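Local structure of proton-dependent oligopeptide transporter family protein (Xanthomonas campestris, 6EI3) at residues Ala143-Trp146 and Ile147-Gly151; Ala261-Gly264 and Gly265-Trp269; Gln270-Arg273 and Ala274-Thr277. The protein probably couples the movement of protons to the uptake of small peptides across the membrane, as in other POT family transporters of the major facilitator superfamily. All blocks are in the same frame, centred on the assembly; numbering follows the deposited sequence.

Interaction 1: residues Ala143-Trp146 and Ile147-Gly151; sequences AFYW and IINFG
Asn-149 turns its side chain back along the helix onto Tyr-145, one turn earlier. From its CB, which sits 3.6 Å from Tyr-145 O, the chain runs with CG beside its own backbone N (chi1 -72°), and this sends the amide back toward the preceding turn. At the tip, ND2 gives a hydrogen bond to Tyr-145 O at 2.8 Å, bent to 144° at the hydrogen. The same oxygen takes the ordinary helical bond from Asn-149 N at 3.2 Å, and the two donors come at it from opposite faces of the carbonyl plane. ND2 also lies over one face of the Tyr-145 ring, 3.5 Å from CE1, with the amide and ring planes 62° apart. The other amide atom, OD1, accepts from Gln-514 NE2, at a chain end that is probably the remnant of a cleaved tag. All this happens in helix 137-165, a membrane-spanning helix of the major facilitator fold, whose buried side here also carries Phe-144 and Ile-148. Both touch Glu-11 of helix 4-22, the first glutamate of the ExxER sequence that in this family is linked to proton coupling. The bonds from Ile-147 N to Ala-143 O and from Ile-148 N to Phe-144 O keep the regular helical pattern, and Ile-147 CD1 folds back to 4.2 Å from Ala-143 CB. Round the helix, Trp-146 and Phe-150 run side by side, pointing the same way; Trp-146 CE3 meets Phe-150 CE2 at 3.7 Å, obliquely. Tyr-145 CE2 lies over the centre of one face of the Trp-146 indole; the Trp-146 side chain is also about 4 Å from a bound monoacylglycerol, while Phe-150 reaches Met-340 of helix 334-357.

Interaction 2: residues Ala261-Gly264 and Gly265-Trp269; sequences AGIG and GGTWW. With 78M ((2S)-2,3-dihydroxypropyl(7Z)-pentadec-7-enoate), chain O.
Ala-261 O takes the backbone N-H of Gly-265 at 2.8 Å and starts a glycine-rich run in helix 248-270, which is probably one arm of the helical hairpin that prokaryotic POT transporters carry between their two six-helix bundles. The methyl of Ala-261 points away from the next turn, and lipid C5 of 78M lies alongside, 3.7 Å from Ala-261 CA and slightly farther from its CB. Gly-262 comes next; its carbonyl receives Gly-266 N, also at 2.8 Å, through a rather bent bond with an N-H...O angle of 135°. Ile-263 turns its side chain outward between helices 206-215 and 224-239, against Leu-214, Ala-229 and Ser-232. Its oxygen is held twice by one residue: Thr-267 OG1 donates at 2.7 Å and Thr-267 N at 2.8 Å, from opposite faces of the carbonyl plane. The hydroxyl gets there because OG1 stands beside its own backbone N (chi1 -59°), which satisfies this polar group inside the helix while Thr-267 itself packs on Val-210 and Leu-214. Gly-264 then gives its oxygen to Trp-268 N. The ester part of the lipid passes this glycine, its carbonyl oxygen O1 3.7 Å from Gly-264 O. Beyond it, the indole of Trp-268 swings away from the preceding turn, with CG anti to the backbone N (chi1 -179°), and presents a face to the glycerol head. The ring also makes a cation-pi contact with Arg-287 of helix 281-306, and the lipid is hydrogen-bonded to Tyr-493 OH. Over the six-membered part of the indole, lipid C20 stands 3.5 Å from Trp-268 CH2.

Interaction 3: residues Gln270-Arg273 and Ala274-Thr277; sequences QLER and ARGT
Ala-274 and Leu-271 make the close-packed half of this turn, and Glu-272 and Arg-275 its outer half. Where helix 248-270 ends, the chain tightens into a 3-10 segment: Ala-274 N donates to Leu-271 O at 3.1 Å, and Arg-275 N to Glu-272 O at 3.3 Å. Both donors stand well above the carbonyl planes, as three-residue spacing tends to require. Ala-274 CB lies 3.4 Å from Leu-271 O, and both side chains press on Val-209 of helix 206-215, with Leu-271 also filling in against Val-283 and Val-286 of helix 281-306. Gln-270 and Arg-273 belong to this inner side too. The guanidinium of Arg-273 lies with one face over Gln-270 CG and donates from NH1 to Gly-222 O and Ala-216 O, while the Gln-270 amide bonds to Leu-214 O, Ala-213 O and Leu-226 N. On the outer side Glu-272 and Arg-275 run side by side toward the surface. The bends at the second torsion, Glu-272 at -58° and Arg-275 at -82°, lay the carboxylate against the guanidinium. Their planes stand 87° apart, the carboxylate set over a face of the guanidinium, with Glu-272 OE1 2.8 Å from Arg-275 NH1 and Glu-272 OE2 3.1 Å from Arg-275 NH2. No N-H points at OE1, so this is a salt bridge held by charge alone. Arg-275 NH2 has a second anionic partner in Asp-284, and Glu-272 OE2 a second cationic one in Arg-287. The four charges form a chain, Asp-284, Arg-275, Glu-272, Arg-287, whose two ends are on helix 281-306 and whose middle is on the turn, an arrangement that would favour an ionised Glu-272 and tie the turn electrostatically to that helix.

Overall arrangement
Interactions 2 and 3 follow each other in the chain and share helices 206-215 and 281-306 as neighbours. Interaction 1 belongs to a different helix on the opposite side of the chain's centre from interaction 2. It is the innermost, its centre about 17 Å from the centre of the chain, against 24 Å and 33 Å for the centres of interactions 2 and 3. Polarity follows place: at 143-151 a buried amide bonds to the preceding turn and lies against one tyrosine ring; at 261-269 a hydroxyl bonds back to the helix backbone while Ala-261, Gly-264 and the face of Trp-268 meet a lipid; at 270-277 ion pairs take over on the surface while the inner side stays packed.

Interaction 1: residues Ala143-Trp146 and Ile147-Gly151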
loop_
_atom_site.group_PDB
_atom_site.type_symbol
_atom_site.label_atom_id
_atom_site.label_comp_id
_atom_site.label_asym_id
_atom_site.label_seq_id
_atom_site.Cartn_x
_atom_site.Cartn_y
_atom_site.Cartn_z
ATOM N N ALA A 143 8.272 9.066 16.626
ATOM C CA ALA A 143 9.199 7.934 16.826
ATOM C C ALA A 143 8.909 6.810 15.800
ATOM O O ALA A 143 9.857 6.275 15.226
ATOM C CB ALA A 143 9.092 7.401 18.244
ATOM N N PHE A 144 7.611 6.508 15.515
ATOM C CA PHE A 144 7.207 5.500 14.515
ATOM C C PHE A 144 7.791 5.856 13.137
ATOM O O PHE A 144 8.331 4.980 12.459
ATOM C CB PHE A 144 5.670 5.349 14.448
ATOM C CG PHE A 144 4.995 4.462 15.486
ATOM C CD1 PHE A 144 5.624 4.160 16.692
ATOM C CD2 PHE A 144 3.737 3.920 15.249
ATOM C CE1 PHE A 144 5.011 3.328 17.637
ATOM C CE2 PHE A 144 3.120 3.099 16.198
ATOM C CZ PHE A 144 3.760 2.817 17.392
ATOM N N TYR A 145 7.780 7.155 12.766
ATOM C CA TYR A 145 8.370 7.617 11.503
ATOM C C TYR A 145 9.847 7.234 11.408
ATOM O O TYR A 145 10.264 6.656 10.394
ATOM C CB TYR A 145 8.188 9.136 11.344
ATOM C CG TYR A 145 9.029 9.762 10.257
ATOM C CD1 TYR A 145 8.628 9.715 8.924
ATOM C CD2 TYR A 145 10.185 10.472 10.566
ATOM C CE1 TYR A 145 9.395 10.300 7.918
ATOM C CE2 TYR A 145 10.961 11.057 9.571
ATOM C CZ TYR A 145 10.557 10.973 8.246
ATOM O OH TYR A 145 11.303 11.565 7.259
ATOM N N TRP A 146 10.629 7.531 12.466
ATOM C CA TRP A 146 12.059 7.214 12.488
ATOM C C TRP A 146 12.306 5.703 12.540
ATOM O O TRP A 146 13.222 5.214 11.879
ATOM C CB TRP A 146 12.793 7.951 13.621
ATOM C CG TRP A 146 12.763 9.449 13.471
ATOM C CD1 TRP A 146 12.036 10.336 14.219
ATOM C CD2 TRP A 146 13.482 10.233 12.505
ATOM N NE1 TRP A 146 12.230 11.620 13.752
ATOM C CE2 TRP A 146 13.120 11.587 12.707
ATOM C CE3 TRP A 146 14.396 9.921 11.478
ATOM C CZ2 TRP A 146 13.660 12.628 11.946
ATOM C CZ3 TRP A 146 14.919 10.953 10.713
ATOM C CH2 TRP A 146 14.557 12.290 10.955
ATOM N N ILE A 147 11.461 4.976 13.290
ATOM C CA ILE A 147 11.534 3.519 13.446
ATOM C C ILE A 147 11.259 2.798 12.113
ATOM O O ILE A 147 11.972 1.863 11.758
ATOM C CB ILE A 147 10.605 3.041 14.590
ATOM C CG1 ILE A 147 11.201 3.393 15.975
ATOM C CG2 ILE A 147 10.320 1.549 14.472
ATOM C CD1 ILE A 147 10.144 3.545 17.125
ATOM N N ILE A 148 10.227 3.224 11.396
ATOM C CA ILE A 148 9.880 2.643 10.104
ATOM C C ILE A 148 11.023 2.854 9.109
ATOM O O ILE A 148 11.471 1.889 8.494
ATOM C CB ILE A 148 8.522 3.176 9.581
ATOM C CG1 ILE A 148 7.362 2.719 10.508
ATOM C CG2 ILE A 148 8.272 2.712 8.121
ATOM C CD1 ILE A 148 6.041 3.491 10.351
ATOM N N ASN A 149 11.537 4.089 9.000
ATOM C CA ASN A 149 12.577 4.402 8.028
ATOM C C ASN A 149 13.926 3.797 8.354
ATOM O O ASN A 149 14.532 3.222 7.451
ATOM C CB ASN A 149 12.670 5.894 7.772
ATOM C CG ASN A 149 11.472 6.364 6.968
ATOM O OD1 ASN A 149 11.328 6.073 5.780
ATOM N ND2 ASN A 149 10.528 6.992 7.624
ATOM N N PHE A 150 14.388 3.876 9.612
ATOM C CA PHE A 150 15.656 3.248 9.972
ATOM C C PHE A 150 15.571 1.717 9.912
ATOM O O PHE A 150 16.503 1.094 9.420
ATOM C CB PHE A 150 16.215 3.754 11.309
ATOM C CG PHE A 150 16.950 5.065 11.154
ATOM C CD1 PHE A 150 18.175 5.122 10.501
ATOM C CD2 PHE A 150 16.405 6.245 11.637
ATOM C CE1 PHE A 150 18.847 6.333 10.345
ATOM C CE2 PHE A 150 17.088 7.454 11.498
ATOM C CZ PHE A 150 18.295 7.492 10.840
ATOM N N GLY A 151 14.433 1.152 10.307
ATOM C CA GLY A 151 14.188 -0.288 10.238
ATOM C C GLY A 151 14.172 -0.810 8.806
ATOM O O GLY A 151 14.770 -1.846 8.518
#

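Interaction 2: residues Ala261-Gly264 and Gly265-Trp269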
loop_
_atom_site.group_PDB
_atom_site.type_symbol
_atom_site.label_atom_id
_atom_site.label_comp_id
_atom_site.label_asym_id
_atom_site.label_seq_id
_atom_site.Cartn_x
_atom_site.Cartn_y
_atom_site.Cartn_z
ATOM N N ALA A 261 -16.834 0.793 -7.034
ATOM C CA ALA A 261 -17.395 1.694 -8.031
ATOM C C ALA A 261 -18.931 1.704 -8.041
ATOM O O ALA A 261 -19.529 2.784 -8.043
ATOM C CB ALA A 261 -16.849 1.358 -9.412
ATOM N N GLY A 262 -19.540 0.518 -8.029
ATOM C CA GLY A 262 -20.990 0.349 -8.063
ATOM C C GLY A 262 -21.708 0.828 -6.818
ATOM O O GLY A 262 -22.649 1.619 -6.926
ATOM N N ILE A 263 -21.272 0.354 -5.624
ATOM C CA ILE A 263 -21.876 0.756 -4.346
ATOM C C ILE A 263 -21.574 2.248 -4.076
ATOM O O ILE A 263 -22.498 2.990 -3.741
ATOM C CB ILE A 263 -21.512 -0.208 -3.172
ATOM C CG1 ILE A 263 -22.018 -1.653 -3.467
ATOM C CG2 ILE A 263 -22.059 0.292 -1.819
ATOM C CD1 ILE A 263 -21.233 -2.791 -2.809
ATOM N N GLY A 264 -20.320 2.672 -4.297
ATOM C CA GLY A 264 -19.899 4.067 -4.153
ATOM C C GLY A 264 -20.681 5.014 -5.051
ATOM O O GLY A 264 -21.308 5.965 -4.564
ATOM N N GLY A 265 -20.686 4.715 -6.352
ATOM C CA GLY A 265 -21.385 5.484 -7.374
ATOM C C GLY A 265 -22.893 5.453 -7.206
ATOM O O GLY A 265 -23.580 6.428 -7.527
ATOM N N GLY A 266 -23.392 4.329 -6.687
ATOM C CA GLY A 266 -24.806 4.113 -6.402
ATOM C C GLY A 266 -25.258 4.934 -5.215
ATOM O O GLY A 266 -26.382 5.445 -5.209
ATOM N N THR A 267 -24.364 5.078 -4.205
ATOM C CA THR A 267 -24.595 5.876 -2.997
ATOM C C THR A 267 -24.588 7.355 -3.374
ATOM O O THR A 267 -25.424 8.101 -2.875
ATOM C CB THR A 267 -23.578 5.524 -1.906
ATOM O OG1 THR A 267 -23.705 4.135 -1.596
ATOM C CG2 THR A 267 -23.754 6.355 -0.630
ATOM N N TRP A 268 -23.666 7.761 -4.277
ATOM C CA TRP A 268 -23.539 9.130 -4.792
ATOM C C TRP A 268 -24.848 9.583 -5.459
ATOM O O TRP A 268 -25.249 10.735 -5.296
ATOM C CB TRP A 268 -22.358 9.237 -5.784
ATOM C CG TRP A 268 -22.163 10.622 -6.332
ATOM C CD1 TRP A 268 -22.663 11.122 -7.499
ATOM C CD2 TRP A 268 -21.471 11.706 -5.695
ATOM N NE1 TRP A 268 -22.325 12.448 -7.629
ATOM C CE2 TRP A 268 -21.581 12.831 -6.542
ATOM C CE3 TRP A 268 -20.740 11.828 -4.500
ATOM C CZ2 TRP A 268 -20.999 14.066 -6.229
ATOM C CZ3 TRP A 268 -20.144 13.047 -4.203
ATOM C CH2 TRP A 268 -20.304 14.157 -5.045
ATOM N N TRP A 269 -25.499 8.672 -6.200
ATOM C CA TRP A 269 -26.756 8.893 -6.923
ATOM C C TRP A 269 -27.922 9.262 -6.002
ATOM O O TRP A 269 -28.704 10.152 -6.341
ATOM C CB TRP A 269 -27.143 7.616 -7.688
ATOM C CG TRP A 269 -26.771 7.576 -9.139
ATOM C CD1 TRP A 269 -25.570 7.202 -9.666
ATOM C CD2 TRP A 269 -27.651 7.778 -10.250
ATOM N NE1 TRP A 269 -25.634 7.200 -11.040
ATOM C CE2 TRP A 269 -26.900 7.552 -11.427
ATOM C CE3 TRP A 269 -28.995 8.166 -10.371
ATOM C CZ2 TRP A 269 -27.451 7.691 -12.707
ATOM C CZ3 TRP A 269 -29.536 8.305 -11.639
ATOM C CH2 TRP A 269 -28.767 8.072 -12.788
HETATM O O21 78M O . -16.800 14.236 -7.605
HETATM C C20 78M O . -17.450 13.219 -6.861
HETATM C C18 78M O . -17.648 11.973 -7.692
HETATM O O19 78M O . -18.417 12.277 -8.858
HETATM C C17 78M O . -18.314 10.863 -6.918
HETATM O O2 78M O . -18.029 9.646 -7.646
HETATM C C1 78M O . -18.237 8.477 -7.026
HETATM O O1 78M O . -18.798 8.366 -5.966
HETATM C C2 78M O . -17.671 7.334 -7.817
HETATM C C3 78M O . -16.568 6.584 -7.081
HETATM C C4 78M O . -15.416 6.179 -7.990
HETATM C C5 78M O . -15.231 4.680 -8.159
HETATM C C6 78M O . -14.499 3.986 -7.004
HETATM C C7 78M O . -13.085 3.645 -7.350
HETATM C C8 78M O . -12.587 2.436 -7.549
HETATM C C9 78M O . -11.164 2.114 -7.902
HETATM C C10 78M O . -10.950 2.126 -9.419
HETATM C C11 78M O . -9.720 2.888 -9.881
HETATM C C12 78M O . -9.886 3.521 -11.257
HETATM C C13 78M O . -8.754 4.436 -11.703
HETATM C C15 78M O . -6.586 4.648 -12.958
HETATM C C14 78M O . -7.533 3.720 -12.251
#

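Interaction 3: residues Gln270-Arg273 and Ala274-Thr277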
loop_
_atom_site.group_PDB
_atom_site.type_symbol
_atom_site.label_atom_id
_atom_site.label_comp_id
_atom_site.label_asym_id
_atom_site.label_seq_id
_atom_site.Cartn_x
_atom_site.Cartn_y
_atom_site.Cartn_z
ATOM N N GLN A 270 -28.061 8.546 -4.866
ATOM C CA GLN A 270 -29.178 8.667 -3.926
ATOM C C GLN A 270 -28.806 9.197 -2.535
ATOM O O GLN A 270 -29.601 9.036 -1.609
ATOM C CB GLN A 270 -29.833 7.279 -3.753
ATOM C CG GLN A 270 -30.494 6.691 -4.983
ATOM C CD GLN A 270 -30.970 5.262 -4.787
ATOM O OE1 GLN A 270 -31.099 4.515 -5.747
ATOM N NE2 GLN A 270 -31.240 4.833 -3.555
ATOM N N LEU A 271 -27.622 9.811 -2.368
ATOM C CA LEU A 271 -27.171 10.303 -1.064
ATOM C C LEU A 271 -28.095 11.374 -0.459
ATOM O O LEU A 271 -28.255 11.410 0.766
ATOM C CB LEU A 271 -25.707 10.779 -1.117
ATOM C CG LEU A 271 -25.071 11.213 0.194
ATOM C CD1 LEU A 271 -25.114 10.112 1.252
ATOM C CD2 LEU A 271 -23.683 11.676 -0.030
ATOM N N GLU A 272 -28.722 12.208 -1.302
ATOM C CA GLU A 272 -29.650 13.240 -0.826
ATOM C C GLU A 272 -30.892 12.659 -0.130
ATOM O O GLU A 272 -31.468 13.341 0.711
ATOM C CB GLU A 272 -30.038 14.230 -1.943
ATOM C CG GLU A 272 -28.892 15.135 -2.381
ATOM C CD GLU A 272 -28.267 16.000 -1.300
ATOM O OE1 GLU A 272 -29.005 16.787 -0.663
ATOM O OE2 GLU A 272 -27.037 15.898 -1.094
ATOM N N ARG A 273 -31.258 11.383 -0.417
ATOM C CA ARG A 273 -32.417 10.703 0.203
ATOM C C ARG A 273 -32.155 10.302 1.680
ATOM O O ARG A 273 -33.060 9.790 2.347
ATOM C CB ARG A 273 -32.838 9.468 -0.608
ATOM C CG ARG A 273 -33.118 9.722 -2.081
ATOM C CD ARG A 273 -33.421 8.409 -2.751
ATOM N NE ARG A 273 -33.636 8.544 -4.189
ATOM C CZ ARG A 273 -34.167 7.592 -4.947
ATOM N NH1 ARG A 273 -34.570 6.447 -4.404
ATOM N NH2 ARG A 273 -34.328 7.785 -6.250
ATOM N N ALA A 274 -30.918 10.526 2.177
ATOM C CA ALA A 274 -30.525 10.244 3.558
ATOM C C ALA A 274 -30.683 11.479 4.467
ATOM O O ALA A 274 -30.718 11.321 5.689
ATOM C CB ALA A 274 -29.081 9.751 3.598
ATOM N N ARG A 275 -30.792 12.697 3.862
ATOM C CA ARG A 275 -30.888 14.023 4.512
ATOM C C ARG A 275 -31.919 14.158 5.636
ATOM O O ARG A 275 -31.720 14.988 6.535
ATOM C CB ARG A 275 -31.132 15.145 3.480
ATOM C CG ARG A 275 -29.888 15.569 2.709
ATOM C CD ARG A 275 -29.011 16.548 3.475
ATOM N NE ARG A 275 -27.662 16.589 2.916
ATOM C CZ ARG A 275 -27.271 17.422 1.961
ATOM N NH1 ARG A 275 -28.113 18.328 1.474
ATOM N NH2 ARG A 275 -26.034 17.369 1.491
ATOM N N GLY A 276 -33.010 13.396 5.558
ATOM C CA GLY A 276 -34.053 13.420 6.577
ATOM C C GLY A 276 -33.689 12.543 7.758
ATOM O O GLY A 276 -33.667 13.004 8.906
ATOM N N THR A 277 -33.371 11.269 7.454
ATOM C CA THR A 277 -32.987 10.200 8.379
ATOM C C THR A 277 -31.704 10.516 9.172
ATOM O O THR A 277 -31.536 9.988 10.277
ATOM C CB THR A 277 -32.792 8.894 7.574
ATOM O OG1 THR A 277 -33.764 8.816 6.525
ATOM C CG2 THR A 277 -32.838 7.636 8.443
#